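Local coordinates for cellulosomal scaffoldin anchoring protein C (Acetivibrio cellulolyticus, PDB 4UYP) that uses this cohesin domain, one module of a larger anchoring scaffoldin, to bind the dockerin of the adaptor scaffoldin ScaB in cellulosome attachment to the cell surface, at residues T24-S29 against D88-F93; S35-F40 against F72-F77. All blocks are in the same frame, centred on the assembly; numbering follows the deposited sequence.

In the fold
Contact 2 lies wholly within the span of chain that contact 1 closes. After strand 16-24 the chain enters the loop 24-29, then runs along strand 33-39, passes through strands 45-52 and 62-67, and comes back along strand 72-78, where 35-40 and 72-77 pair antiparallel as contact 2. Only after that does the chain reach 88-93, which comes back against 24-29 and shuts the wider loop of contact 1. The two centres are 18 Å apart. Contact 1 joins the end of strand 16-24 to the start of strand 91-100; contact 2 pairs two strands whose outer face meets the ScaB dockerin; Phe93, packing on Met75 and Phe77, connects them across the core.

Contact 1 (T24-S29 against D88-F93); sequences TNVPKS and DSDGVF
Asp90 lays its carboxylate over the backbone at Asn25 and Val26, and both oxygens are used. OD1 receives Val26 N at 2.9 Å on its syn lone pair, in a nearly straight bond (166°). OD2 takes Asn25 N at 2.9 Å from above the carboxylate plane. With CG anti to its own carbonyl carbon (chi1 -64°), Asp90 reaches the turn, and a short acidic side chain suits two successive N-H groups. Asn25 has a positive phi (58°) that marks the turn; its OD1 and Asp90 OD2 both accept from water 1, while its ND2 goes to Met1 O.

Val26 faces the other segment: CG1 rests 3.6 Å from Asp88 CA, and CG2 lies 3.3 Å from Ser89 O, a buried carbonyl with no polar partner in the model. Lys28 bends at chi2 so that its aliphatic part runs over Asp88, CD 3.5 Å from Asp88 O. Its ammonium is linked through water 2 to Asp90 OD1 and Val26 O, and through water 3 to the backbone carbonyl of Asp88. Lys28 NZ stays 5.3 Å from Asp90 OD1, too far for a salt bridge, though the opposite charges may still attract each other weakly.

This surface contact joins the end of strand 16-24 to the start of strand 91-100, with Val26 also packing on Leu2 beside strand 3-11.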
# COMPACT_ATOMS: atom_id res chain seq x y z
N THR C 24 -19.85 -0.71 -7.78
CA THR C 24 -20.79 -1.30 -8.77
C THR C 24 -21.10 -2.72 -8.30
O THR C 24 -20.28 -3.41 -7.77
CB THR C 24 -20.16 -1.19 -10.20
OG1 THR C 24 -20.21 0.21 -10.57
CG2 THR C 24 -21.05 -1.90 -11.28
N ASN C 25 -22.33 -3.16 -8.61
CA ASN C 25 -22.81 -4.52 -8.20
C ASN C 25 -22.76 -4.69 -6.67
O ASN C 25 -22.34 -5.73 -6.09
CB ASN C 25 -22.00 -5.65 -8.86
CG ASN C 25 -21.98 -5.56 -10.36
OD1 ASN C 25 -22.87 -5.10 -11.01
ND2 ASN C 25 -20.84 -5.90 -10.88
N VAL C 26 -23.18 -3.61 -5.98
CA VAL C 26 -23.22 -3.71 -4.52
C VAL C 26 -24.30 -4.79 -4.12
O VAL C 26 -25.40 -4.68 -4.65
CB VAL C 26 -23.58 -2.33 -3.93
CG1 VAL C 26 -23.88 -2.35 -2.42
CG2 VAL C 26 -22.43 -1.29 -4.21
N PRO C 27 -24.00 -5.59 -3.14
CA PRO C 27 -24.99 -6.64 -2.76
C PRO C 27 -26.20 -5.95 -2.19
O PRO C 27 -26.14 -5.08 -1.31
CB PRO C 27 -24.23 -7.44 -1.69
CG PRO C 27 -23.17 -6.49 -1.14
CD PRO C 27 -22.73 -5.81 -2.43
N LYS C 28 -27.41 -6.44 -2.63
CA LYS C 28 -28.61 -5.84 -2.09
C LYS C 28 -28.87 -6.11 -0.60
O LYS C 28 -29.61 -5.35 0.06
CB LYS C 28 -29.86 -6.30 -2.95
CG LYS C 28 -29.61 -5.97 -4.44
CD LYS C 28 -29.50 -4.48 -4.62
CE LYS C 28 -29.71 -4.22 -6.14
NZ LYS C 28 -29.36 -2.83 -6.52
N SER C 29 -28.21 -7.15 -0.09
CA SER C 29 -28.31 -7.39 1.34
C SER C 29 -27.53 -6.42 2.17
O SER C 29 -27.70 -6.35 3.40
CB SER C 29 -27.86 -8.85 1.65
OG SER C 29 -26.55 -9.14 1.31
N ASP C 88 -26.32 -0.43 -0.04
CA ASP C 88 -26.94 -1.56 -0.72
C ASP C 88 -27.36 -1.15 -2.12
O ASP C 88 -28.29 -1.80 -2.73
CB ASP C 88 -28.15 -2.08 0.06
CG ASP C 88 -29.24 -1.10 0.13
OD1 ASP C 88 -29.16 0.09 -0.25
OD2 ASP C 88 -30.34 -1.51 0.80
N SER C 89 -26.72 -0.16 -2.74
CA SER C 89 -26.99 0.26 -4.09
C SER C 89 -25.69 0.85 -4.69
O SER C 89 -24.69 1.08 -3.91
CB SER C 89 -28.04 1.37 -4.11
OG SER C 89 -27.72 2.54 -3.34
N ASP C 90 -25.67 1.08 -6.00
CA ASP C 90 -24.40 1.46 -6.66
C ASP C 90 -24.26 2.94 -6.72
O ASP C 90 -25.21 3.69 -6.78
CB ASP C 90 -24.38 0.92 -8.09
CG ASP C 90 -24.41 -0.59 -8.20
OD1 ASP C 90 -24.38 -1.29 -7.18
OD2 ASP C 90 -24.27 -1.08 -9.37
N GLY C 91 -22.98 3.39 -6.66
CA GLY C 91 -22.79 4.85 -6.81
C GLY C 91 -21.45 5.24 -6.29
O GLY C 91 -20.56 4.44 -6.13
N VAL C 92 -21.31 6.54 -6.06
CA VAL C 92 -20.03 7.09 -5.56
C VAL C 92 -19.95 6.97 -4.05
O VAL C 92 -20.82 7.53 -3.27
CB VAL C 92 -19.94 8.57 -5.98
CG1 VAL C 92 -18.61 9.17 -5.47
CG2 VAL C 92 -19.95 8.67 -7.54
N PHE C 93 -18.91 6.29 -3.59
CA PHE C 93 -18.65 6.15 -2.20
C PHE C 93 -17.95 7.40 -1.67
O PHE C 93 -18.31 7.86 -0.59
CB PHE C 93 -17.73 4.91 -2.01
CG PHE C 93 -17.18 4.75 -0.64
CD1 PHE C 93 -18.08 4.42 0.43
CD2 PHE C 93 -15.84 4.80 -0.41
CE1 PHE C 93 -17.57 4.19 1.74
CE2 PHE C 93 -15.35 4.61 0.90
CZ PHE C 93 -16.22 4.35 1.92
O HOH W 1 -25.49 -3.35 -10.21
O HOH W 2 -26.61 -2.59 -6.04
O HOH W 3 -30.40 -1.42 -4.36
O HOH W 4 -30.14 -4.12 2.43

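Contact 2 (S35-F40 against F72-F77); sequences SFRTNF and FASMTF
Backbone hydrogen bonds join the two strands as an antiparallel ladder, their axes 4.6 Å apart at closest approach. Phe36 and Met75 form one hydrogen-bonded pair, with Phe36 N to Met75 O at 2.8 Å and a return bond from Met75 N to Phe36 O. Thr38 and Ala73 form the next such pair in the same reciprocal way. Between and beside them stand the non-hydrogen-bonded pairs Ser35-Thr76, Arg37-Ser74 and Asn39-Phe72, where CA-H...O contacts such as Arg37 CA to Ala73 O (3.2 Å) add to the ladder.

The polar and cation-pi contacts lie on the face carrying these last three pairs, which meets the ScaB dockerin in this type I cohesin-dockerin complex. Arg37 leaves with CG anti to the backbone N, extends through chi2 and bends at chi3 (-62°), which lays its guanidinium flat on the Phe72 ring. The planes differ by 9°, and Arg37 CZ is 4.2 Å from the Phe72 ring centroid. Arginine suits this place because its flat cation can stack while its N-H groups remain able to bond beyond the ring: NH2 donates to Val25 O of the ScaB chain, and NH1 forms a salt bridge with an EPE sulfonate, probably from the crystallisation liquor. Ser74 OG, 3.0 Å from Arg37 NE, hydrogen-bonds Leu26 O of the same ScaB chain.

Packing on the other face is mostly apolar. Met75, bent at chi2 and chi3, brings CE to the Phe36 ring edge, 3.8 Å from Phe36 CD2. The small Ala73 methyl, CB, lies against the Thr38 hydroxyl, 3.5 Å from OG1.

This face turns into the core, where Thr38 meets Ile96 and Met75 meets Phe93 of strand 91-100. Within the sheet, strand 33-39 is flanked by 109-122 and strand 72-78 by 62-67.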
# COMPACT_ATOMS: atom_id res chain seq x y z
N SER C 35 -13.30 -1.02 4.88
CA SER C 35 -12.20 -0.00 4.80
C SER C 35 -11.67 -0.02 3.36
O SER C 35 -11.72 -1.02 2.68
CB SER C 35 -11.08 -0.32 5.80
OG SER C 35 -10.45 -1.54 5.46
N PHE C 36 -11.24 1.16 2.97
CA PHE C 36 -10.74 1.30 1.61
C PHE C 36 -9.53 2.19 1.67
O PHE C 36 -9.61 3.31 2.21
CB PHE C 36 -11.81 1.94 0.67
CG PHE C 36 -11.34 2.08 -0.75
CD1 PHE C 36 -11.31 0.97 -1.51
CD2 PHE C 36 -10.83 3.31 -1.24
CE1 PHE C 36 -10.83 0.93 -2.78
CE2 PHE C 36 -10.29 3.27 -2.60
CZ PHE C 36 -10.37 2.09 -3.26
N ARG C 37 -8.33 1.73 1.24
CA ARG C 37 -7.13 2.58 1.27
C ARG C 37 -6.53 2.67 -0.09
O ARG C 37 -6.44 1.66 -0.80
CB ARG C 37 -6.14 1.91 2.20
CG ARG C 37 -4.87 2.78 2.24
CD ARG C 37 -3.79 2.30 3.22
NE ARG C 37 -4.31 2.34 4.56
CZ ARG C 37 -3.50 2.22 5.58
NH1 ARG C 37 -2.17 2.05 5.48
NH2 ARG C 37 -3.97 2.25 6.83
N THR C 38 -6.17 3.89 -0.47
CA THR C 38 -5.46 4.18 -1.76
C THR C 38 -4.08 4.64 -1.43
O THR C 38 -3.87 5.47 -0.53
CB THR C 38 -6.10 5.39 -2.55
OG1 THR C 38 -6.08 6.56 -1.78
CG2 THR C 38 -7.58 5.03 -2.94
N ASN C 39 -3.07 4.19 -2.21
CA ASN C 39 -1.75 4.84 -2.17
C ASN C 39 -1.50 5.71 -3.41
O ASN C 39 -2.13 5.54 -4.43
CB ASN C 39 -0.65 3.72 -2.10
CG ASN C 39 -0.70 2.99 -0.73
OD1 ASN C 39 -1.26 1.85 -0.69
ND2 ASN C 39 -0.20 3.59 0.30
N PHE C 40 -0.52 6.53 -3.15
CA PHE C 40 -0.06 7.47 -4.21
C PHE C 40 1.35 7.91 -3.85
O PHE C 40 1.80 7.83 -2.71
CB PHE C 40 -0.98 8.73 -4.27
CG PHE C 40 -1.13 9.46 -2.92
CD1 PHE C 40 -2.18 9.03 -2.01
CD2 PHE C 40 -0.26 10.55 -2.50
CE1 PHE C 40 -2.35 9.72 -0.78
CE2 PHE C 40 -0.45 11.20 -1.29
CZ PHE C 40 -1.50 10.77 -0.41
N PHE C 72 -0.76 7.77 1.65
CA PHE C 72 -2.01 6.96 1.58
C PHE C 72 -3.18 7.81 2.10
O PHE C 72 -3.05 8.77 2.80
CB PHE C 72 -1.93 5.62 2.37
CG PHE C 72 -1.76 5.83 3.87
CD1 PHE C 72 -2.89 5.95 4.75
CD2 PHE C 72 -0.50 5.84 4.48
CE1 PHE C 72 -2.68 6.12 6.13
CE2 PHE C 72 -0.34 5.98 5.88
CZ PHE C 72 -1.43 6.17 6.73
N ALA C 73 -4.32 7.34 1.65
CA ALA C 73 -5.64 7.85 2.08
C ALA C 73 -6.50 6.66 2.40
O ALA C 73 -6.62 5.74 1.61
CB ALA C 73 -6.30 8.69 1.00
N SER C 74 -7.20 6.76 3.54
CA SER C 74 -8.04 5.63 4.07
C SER C 74 -9.42 6.15 4.37
O SER C 74 -9.57 7.26 4.86
CB SER C 74 -7.52 5.05 5.37
OG SER C 74 -6.16 4.58 5.21
N MET C 75 -10.38 5.32 4.09
CA MET C 75 -11.82 5.62 4.30
C MET C 75 -12.43 4.41 5.02
O MET C 75 -12.16 3.28 4.59
CB MET C 75 -12.51 5.87 2.92
CG MET C 75 -12.18 7.29 2.37
SD MET C 75 -11.64 7.19 0.63
CE MET C 75 -9.95 6.51 0.71
N THR C 76 -13.29 4.66 5.99
CA THR C 76 -14.10 3.53 6.55
C THR C 76 -15.56 3.87 6.54
O THR C 76 -15.97 5.03 6.67
CB THR C 76 -13.75 3.13 8.00
OG1 THR C 76 -13.86 4.26 8.90
CG2 THR C 76 -12.28 2.66 8.03
N PHE C 77 -16.37 2.81 6.38
CA PHE C 77 -17.83 2.88 6.58
C PHE C 77 -18.22 1.85 7.60
O PHE C 77 -17.73 0.69 7.57
CB PHE C 77 -18.55 2.56 5.28
CG PHE C 77 -20.06 2.47 5.42
CD1 PHE C 77 -20.84 3.61 5.62
CD2 PHE C 77 -20.68 1.23 5.41
CE1 PHE C 77 -22.22 3.55 5.75
CE2 PHE C 77 -22.07 1.15 5.56
CZ PHE C 77 -22.83 2.28 5.73